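Local coordinates for protein major pollen allergen Jun a 1 (Juniperus ashei, PDB 1PXZ) that cleaves pectate weakly by calcium-dependent elimination, as a pectate lyase of polysaccharide lyase family 1, and is a major allergen of cedar pollen, at residues I71-Q74 and N75-I78; I176-T179 and L180-G184; P224-G227 and Q228-R232. All blocks are in the same frame, centred on the assembly; numbering follows the deposited sequence.

Contact 1. Residues I71-Q74 and N75-I78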
loop_
_atom_site.group_PDB
_atom_site.type_symbol
_atom_site.label_atom_id
_atom_site.label_comp_id
_atom_site.label_asym_id
_atom_site.label_seq_id
_atom_site.Cartn_x
_atom_site.Cartn_y
_atom_site.Cartn_z
ATOM N N ILE A 71 -1.708 18.778 -4.364
ATOM C CA ILE A 71 -2.543 19.051 -3.185
ATOM C C ILE A 71 -3.942 19.484 -3.638
ATOM O O ILE A 71 -4.177 19.662 -4.830
ATOM C CB ILE A 71 -1.966 20.166 -2.315
ATOM C CG1 ILE A 71 -1.815 21.481 -3.101
ATOM C CG2 ILE A 71 -0.627 19.772 -1.709
ATOM C CD1 ILE A 71 -1.540 22.674 -2.213
ATOM N N PHE A 72 -4.876 19.642 -2.714
ATOM C CA PHE A 72 -6.275 19.860 -3.129
ATOM C C PHE A 72 -6.830 21.135 -2.505
ATOM O O PHE A 72 -6.624 21.346 -1.313
ATOM C CB PHE A 72 -7.102 18.635 -2.753
ATOM C CG PHE A 72 -6.684 17.351 -3.463
ATOM C CD1 PHE A 72 -5.597 16.625 -2.997
ATOM C CD2 PHE A 72 -7.357 16.868 -4.562
ATOM C CE1 PHE A 72 -5.187 15.453 -3.631
ATOM C CE2 PHE A 72 -6.959 15.707 -5.202
ATOM C CZ PHE A 72 -5.874 14.974 -4.732
ATOM N N SER A 73 -7.503 21.971 -3.291
ATOM C CA SER A 73 -7.958 23.282 -2.836
ATOM C C SER A 73 -9.162 23.202 -1.919
ATOM O O SER A 73 -9.553 24.137 -1.210
ATOM C CB SER A 73 -8.307 24.147 -4.059
ATOM O OG SER A 73 -9.530 23.657 -4.609
ATOM N N GLN A 74 -9.838 22.071 -1.871
ATOM C CA GLN A 74 -11.038 21.932 -1.071
ATOM C C GLN A 74 -11.366 20.459 -0.858
ATOM O O GLN A 74 -10.792 19.619 -1.548
ATOM C CB GLN A 74 -12.218 22.584 -1.816
ATOM C CG GLN A 74 -12.622 21.763 -3.021
ATOM C CD GLN A 74 -13.962 22.129 -3.627
ATOM O OE1 GLN A 74 -14.967 21.423 -3.473
ATOM N NE2 GLN A 74 -13.961 23.252 -4.348
ATOM N N ASN A 75 -12.299 20.196 0.051
ATOM C CA ASN A 75 -12.790 18.814 0.097
ATOM C C ASN A 75 -13.314 18.426 -1.279
ATOM O O ASN A 75 -13.965 19.240 -1.960
ATOM C CB ASN A 75 -13.919 18.675 1.112
ATOM C CG ASN A 75 -13.543 18.893 2.551
ATOM O OD1 ASN A 75 -14.411 19.003 3.426
ATOM N ND2 ASN A 75 -12.267 18.958 2.858
ATOM N N MET A 76 -13.082 17.193 -1.705
ATOM C CA MET A 76 -13.481 16.753 -3.030
ATOM C C MET A 76 -13.850 15.276 -3.063
ATOM O O MET A 76 -13.021 14.479 -2.617
ATOM C CB MET A 76 -12.306 16.940 -4.000
ATOM C CG MET A 76 -12.178 18.366 -4.494
ATOM S SD MET A 76 -10.836 18.496 -5.706
ATOM C CE MET A 76 -10.765 20.297 -5.795
ATOM N N ASN A 77 -15.027 14.933 -3.567
ATOM C CA ASN A 77 -15.297 13.560 -3.990
ATOM C C ASN A 77 -15.072 13.476 -5.489
ATOM O O ASN A 77 -15.794 14.142 -6.250
ATOM C CB ASN A 77 -16.707 13.101 -3.621
ATOM C CG ASN A 77 -16.945 13.296 -2.140
ATOM O OD1 ASN A 77 -16.030 13.113 -1.343
ATOM N ND2 ASN A 77 -18.142 13.697 -1.726
ATOM N N ILE A 78 -14.078 12.707 -5.906
ATOM C CA ILE A 78 -13.780 12.661 -7.342
ATOM C C ILE A 78 -14.159 11.306 -7.916
ATOM O O ILE A 78 -13.778 10.260 -7.379
ATOM C CB ILE A 78 -12.288 12.951 -7.621
ATOM C CG1 ILE A 78 -11.835 14.366 -7.286
ATOM C CG2 ILE A 78 -11.968 12.578 -9.064
ATOM C CD1 ILE A 78 -10.339 14.568 -7.176
#

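Contact 2. Residues I176-T179 and L180-G184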
loop_
_atom_site.group_PDB
_atom_site.type_symbol
_atom_site.label_atom_id
_atom_site.label_comp_id
_atom_site.label_asym_id
_atom_site.label_seq_id
_atom_site.Cartn_x
_atom_site.Cartn_y
_atom_site.Cartn_z
ATOM N N ILE A 176 -4.771 -3.001 -2.550
ATOM C CA ILE A 176 -3.460 -2.681 -3.122
ATOM C C ILE A 176 -2.980 -3.875 -3.927
ATOM O O ILE A 176 -2.956 -4.993 -3.390
ATOM C CB ILE A 176 -2.456 -2.343 -2.021
ATOM C CG1 ILE A 176 -2.805 -1.056 -1.269
ATOM C CG2 ILE A 176 -1.031 -2.277 -2.573
ATOM C CD1 ILE A 176 -1.862 -0.782 -0.113
ATOM N N ASP A 177 -2.630 -3.686 -5.187
ATOM C CA ASP A 177 -2.140 -4.799 -6.016
ATOM C C ASP A 177 -0.731 -4.457 -6.464
ATOM O O ASP A 177 -0.515 -3.404 -7.073
ATOM C CB ASP A 177 -3.112 -4.996 -7.161
ATOM C CG ASP A 177 -3.287 -6.358 -7.771
ATOM O OD1 ASP A 177 -4.123 -7.157 -7.293
ATOM O OD2 ASP A 177 -2.597 -6.670 -8.770
ATOM N N VAL A 178 0.252 -5.302 -6.157
ATOM C CA VAL A 178 1.642 -5.017 -6.531
ATOM C C VAL A 178 2.133 -6.172 -7.382
ATOM O O VAL A 178 2.103 -7.316 -6.924
ATOM C CB VAL A 178 2.502 -4.830 -5.281
ATOM C CG1 VAL A 178 3.966 -4.559 -5.628
ATOM C CG2 VAL A 178 1.964 -3.688 -4.429
ATOM N N THR A 179 2.523 -5.941 -8.621
ATOM C CA THR A 179 2.863 -6.989 -9.552
ATOM C C THR A 179 3.993 -6.611 -10.507
ATOM O O THR A 179 4.417 -5.462 -10.591
ATOM C CB THR A 179 1.677 -7.347 -10.484
ATOM O OG1 THR A 179 1.375 -6.180 -11.267
ATOM C CG2 THR A 179 0.410 -7.695 -9.735
ATOM N N LEU A 180 4.424 -7.634 -11.242
ATOM C CA LEU A 180 5.337 -7.520 -12.354
ATOM C C LEU A 180 6.636 -6.807 -12.034
ATOM O O LEU A 180 6.927 -5.772 -12.644
ATOM C CB LEU A 180 4.687 -6.750 -13.531
ATOM C CG LEU A 180 5.492 -6.818 -14.834
ATOM C CD1 LEU A 180 5.587 -8.267 -15.302
ATOM C CD2 LEU A 180 4.899 -5.944 -15.932
ATOM N N GLY A 181 7.441 -7.336 -11.119
ATOM C CA GLY A 181 8.747 -6.731 -10.931
ATOM C C GLY A 181 8.764 -5.464 -10.116
ATOM O O GLY A 181 9.744 -4.722 -10.094
ATOM N N SER A 182 7.671 -5.179 -9.407
ATOM C CA SER A 182 7.679 -4.008 -8.532
ATOM C C SER A 182 8.541 -4.275 -7.313
ATOM O O SER A 182 8.572 -5.402 -6.815
ATOM C CB SER A 182 6.258 -3.648 -8.072
ATOM O OG SER A 182 5.465 -3.344 -9.222
ATOM N N THR A 183 9.226 -3.235 -6.849
ATOM C CA THR A 183 10.052 -3.482 -5.660
ATOM C C THR A 183 10.428 -2.145 -5.060
ATOM O O THR A 183 10.164 -1.097 -5.678
ATOM C CB THR A 183 11.255 -4.360 -6.055
ATOM O OG1 THR A 183 11.924 -4.801 -4.868
ATOM C CG2 THR A 183 12.246 -3.560 -6.888
ATOM N N GLY A 184 10.985 -2.150 -3.862
ATOM C CA GLY A 184 11.387 -0.918 -3.194
ATOM C C GLY A 184 10.138 -0.138 -2.791
ATOM O O GLY A 184 10.023 1.026 -3.141
#

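Contact 3. Residues P224-G227 and Q228-R232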
loop_
_atom_site.group_PDB
_atom_site.type_symbol
_atom_site.label_atom_id
_atom_site.label_comp_id
_atom_site.label_asym_id
_atom_site.label_seq_id
_atom_site.Cartn_x
_atom_site.Cartn_y
_atom_site.Cartn_z
ATOM N N PRO A 224 -11.540 -2.848 11.144
ATOM C CA PRO A 224 -12.366 -4.047 11.181
ATOM C C PRO A 224 -12.953 -4.507 9.850
ATOM O O PRO A 224 -12.943 -3.743 8.885
ATOM C CB PRO A 224 -13.583 -3.628 12.035
ATOM C CG PRO A 224 -13.225 -2.344 12.676
ATOM C CD PRO A 224 -12.217 -1.685 11.775
ATOM N N ASN A 225 -13.456 -5.735 9.855
ATOM C CA ASN A 225 -14.102 -6.303 8.690
ATOM C C ASN A 225 -13.205 -6.322 7.462
ATOM O O ASN A 225 -13.669 -6.127 6.327
ATOM C CB ASN A 225 -15.367 -5.492 8.348
ATOM C CG ASN A 225 -16.312 -5.409 9.536
ATOM O OD1 ASN A 225 -16.816 -4.334 9.892
ATOM N ND2 ASN A 225 -16.529 -6.574 10.138
ATOM N N ALA A 226 -11.921 -6.590 7.696
ATOM C CA ALA A 226 -11.034 -6.925 6.578
ATOM C C ALA A 226 -10.981 -8.437 6.447
ATOM O O ALA A 226 -10.847 -9.132 7.462
ATOM C CB ALA A 226 -9.698 -6.261 6.821
ATOM N N GLY A 227 -11.127 -8.975 5.242
ATOM C CA GLY A 227 -11.334 -10.401 5.043
ATOM C C GLY A 227 -10.058 -11.210 5.078
ATOM O O GLY A 227 -9.935 -12.131 5.892
ATOM N N GLN A 228 -9.115 -10.915 4.182
ATOM C CA GLN A 228 -7.882 -11.714 4.134
ATOM C C GLN A 228 -6.850 -11.051 3.235
ATOM O O GLN A 228 -7.089 -9.917 2.765
ATOM C CB GLN A 228 -8.251 -13.114 3.648
ATOM C CG GLN A 228 -8.680 -13.156 2.192
ATOM C CD GLN A 228 -10.175 -13.182 1.979
ATOM O OE1 GLN A 228 -10.673 -13.205 0.853
ATOM N NE2 GLN A 228 -10.964 -13.194 3.042
ATOM N N ARG A 229 -5.708 -11.674 2.974
ATOM C CA ARG A 229 -4.642 -11.120 2.148
ATOM C C ARG A 229 -4.024 -9.873 2.759
ATOM O O ARG A 229 -4.056 -8.767 2.197
ATOM C CB ARG A 229 -5.155 -10.753 0.759
ATOM C CG ARG A 229 -5.723 -11.952 -0.003
ATOM C CD ARG A 229 -6.048 -11.527 -1.431
ATOM N NE ARG A 229 -6.489 -12.662 -2.242
ATOM C CZ ARG A 229 -6.693 -12.560 -3.552
ATOM N NH1 ARG A 229 -6.493 -11.386 -4.141
ATOM N NH2 ARG A 229 -7.087 -13.630 -4.220
ATOM N N MET A 230 -3.426 -10.020 3.938
ATOM C CA MET A 230 -2.915 -8.841 4.636
ATOM C C MET A 230 -1.484 -9.009 5.117
ATOM O O MET A 230 -1.202 -8.881 6.310
ATOM C CB MET A 230 -3.819 -8.505 5.843
ATOM C CG MET A 230 -5.224 -8.112 5.349
ATOM S SD MET A 230 -6.315 -7.799 6.747
ATOM C CE MET A 230 -7.148 -9.375 6.899
ATOM N N PRO A 231 -0.526 -9.272 4.250
ATOM C CA PRO A 231 -0.699 -9.463 2.819
ATOM C C PRO A 231 -0.858 -10.913 2.396
ATOM O O PRO A 231 -0.644 -11.827 3.183
ATOM C CB PRO A 231 0.667 -8.973 2.291
ATOM C CG PRO A 231 1.610 -9.503 3.325
ATOM C CD PRO A 231 0.901 -9.367 4.648
ATOM N N ARG A 232 -1.199 -11.100 1.125
ATOM C CA ARG A 232 -0.977 -12.366 0.428
ATOM C C ARG A 232 0.221 -12.127 -0.508
ATOM O O ARG A 232 0.138 -11.272 -1.390
ATOM C CB ARG A 232 -2.176 -12.878 -0.357
ATOM C CG ARG A 232 -1.964 -14.279 -0.956
ATOM C CD ARG A 232 -2.759 -14.439 -2.238
ATOM N NE ARG A 232 -2.890 -15.832 -2.651
ATOM C CZ ARG A 232 -1.938 -16.536 -3.258
ATOM N NH1 ARG A 232 -0.756 -15.999 -3.544
ATOM N NH2 ARG A 232 -2.139 -17.803 -3.601
#

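Contact 1. Residues I71-Q74 and N75-I78
Phe72 closes strand 68-72 and Met76 opens strand 76-78, and the three residues between them carry the chain round a bend that leaves their CA atoms only 7.8 Å apart. No clear backbone hydrogen bond spans this bend. The N of Met76 lies 3.3 Å from the O of Gln74, but the angle is too poor for a bond.

The sulfur of Met76 supplies the central contact inside the bend. With the chain beyond CG fully extended (chi2 -177°, chi3 -169°), the thioether reaches back along the inner side of the bend until SD stands 4.0 Å from CD2 of Phe72. It approaches the edge of the ring, close to its plane: SD is 5.4 Å from the ring centroid and 84° off the normal, a Met-aromatic contact of the edge kind. Past the sulfur, the methyl CE settles against the aliphatic part of Gln74, 3.6 Å from its CG, and lies 3.8 Å from OG of Ser73. That hydroxyl is itself held by the backbone O of Val43. Further round the ring, CD1 of Ile78 meets CE2 of Phe72 at 4.1 Å, in an oblique approach.

Val43 on one neighbouring strand and Val99 on another also touch Phe72, continuing the apolar layer from coil to coil, while Ser73, Gln74 and Asn75, at the tip of the bend, are exposed to solvent. The pattern is that of a corner in a parallel beta-helix, where a short turn joins two faces of one coil and apolar side chains fill the inside; here the corner falls within an experimentally identified IgE-binding segment, 71-83.

Contact 2. Residues I176-T179 and L180-G184
Ser182 turns back on Thr179 through hydrogen bonds that converge on a single acceptor. Its hydroxyl OG donates to the O of Thr179 over 2.7 Å, approaching at 145° to the C=O bond and tilted 28° from the carbonyl plane. The backbone N of Ser182 adds a weak second bond to the same oxygen, at 3.5 Å. Two donors of one residue can serve one carbonyl because OG sits beside its own N, anti to the carbonyl carbon (chi1 -61°). The same hydroxyl accepts a hydrogen bond from the N of Val158, while OG1 of Thr179 is bonded to the O of Met155.

Van der Waals contact follows the same bend. CG1 of Val178 presses on CB of Ser182 at 3.5 Å, tighter than carbons usually pack, which sets the serine methylene snugly against the end of strand 174-179. At the crest, the side chain of Leu180 rests on Arg156, Asn157 and Tyr207, outside this bend.

Backbone conformation makes the reversal possible: Leu180 and Gly181 both have positive phi, near the values of a type I′ turn. The N of Gly181 is bonded to OD1 of Asp210, tying the crest to another loop.

The chemistry implies a strand end fixed by a relay, Val158 N to Ser182 OG to Thr179 O, with the hydroxyl acting as both acceptor and donor. This fastened end lies just two residues beyond Asp177, a probable calcium ligand by similarity with related lyases.

Contact 3. Residues P224-G227 and Q228-R232
Met230 folds back over Ala226 and Gly227, and this is where the contact is dense. Its SD lies 3.7 Å from CB of Ala226, and a bend at the last torsion (chi3 -97°) swings the methyl CE round towards the backbone. There CE comes within 3.7 Å of the O of Ala226 and 3.9 Å of C of Gly227. The thioether therefore touches both the alanine methyl and the chain that follows it, in a buried contact that has no hydrogen bond between the segments.

Gln228 approaches the same glycine by a different route. With CG between the backbone N and the carbonyl carbon (chi1 69°) and a bend at chi2 (-99°), the amide doubles back along the backbone and NE2 comes to 3.0 Å from C of Gly227. The bare CA of Gly227 lies 3.5 Å from NE2 of Gln228, which makes no hydrogen bond with the nearby O of Gly227, the angle being poor.

The stretch runs from strand 226-228 through a bend towards strand 232-234, the latter in the eight-stranded parallel sheet that forms one face of the beta-helix. A cis peptide bond between Met230 and Pro231 helps shape the bend, and the O of Met230 is hydrogen-bonded to OH of Tyr245.

Arg229 belongs to the looser side. Its side chain leaves the packed methionine behind, staying at least 6.5 Å from residues 224-227, and runs past Leu200 and Tyr251. Partly exposed, with the chain extended from CB to the guanidinium group, it is the predicted active-site residue of this pectate lyase.

How the contacts relate
Along the chain the contacts come in the order 1, 2, 3, all within the parallel beta-helix. Contact 1 stands apart towards one end of the solenoid, with its centre 28 Å from that of contact 2 and 29 Å from that of contact 3. The latter two are neighbours, with centres 18 Å apart and nearest atoms about 6 Å apart, though they do not touch. Strand 174-179 of contact 2 and strand 232-234, which contact 3 leads into, belong to the same eight-stranded parallel sheet, separated by strand 198-201. The short gap between contacts 2 and 3 places the probable calcium ligand Asp177 near the predicted active-site Arg229, while contacts 1 and 3 both fall in IgE-binding segments.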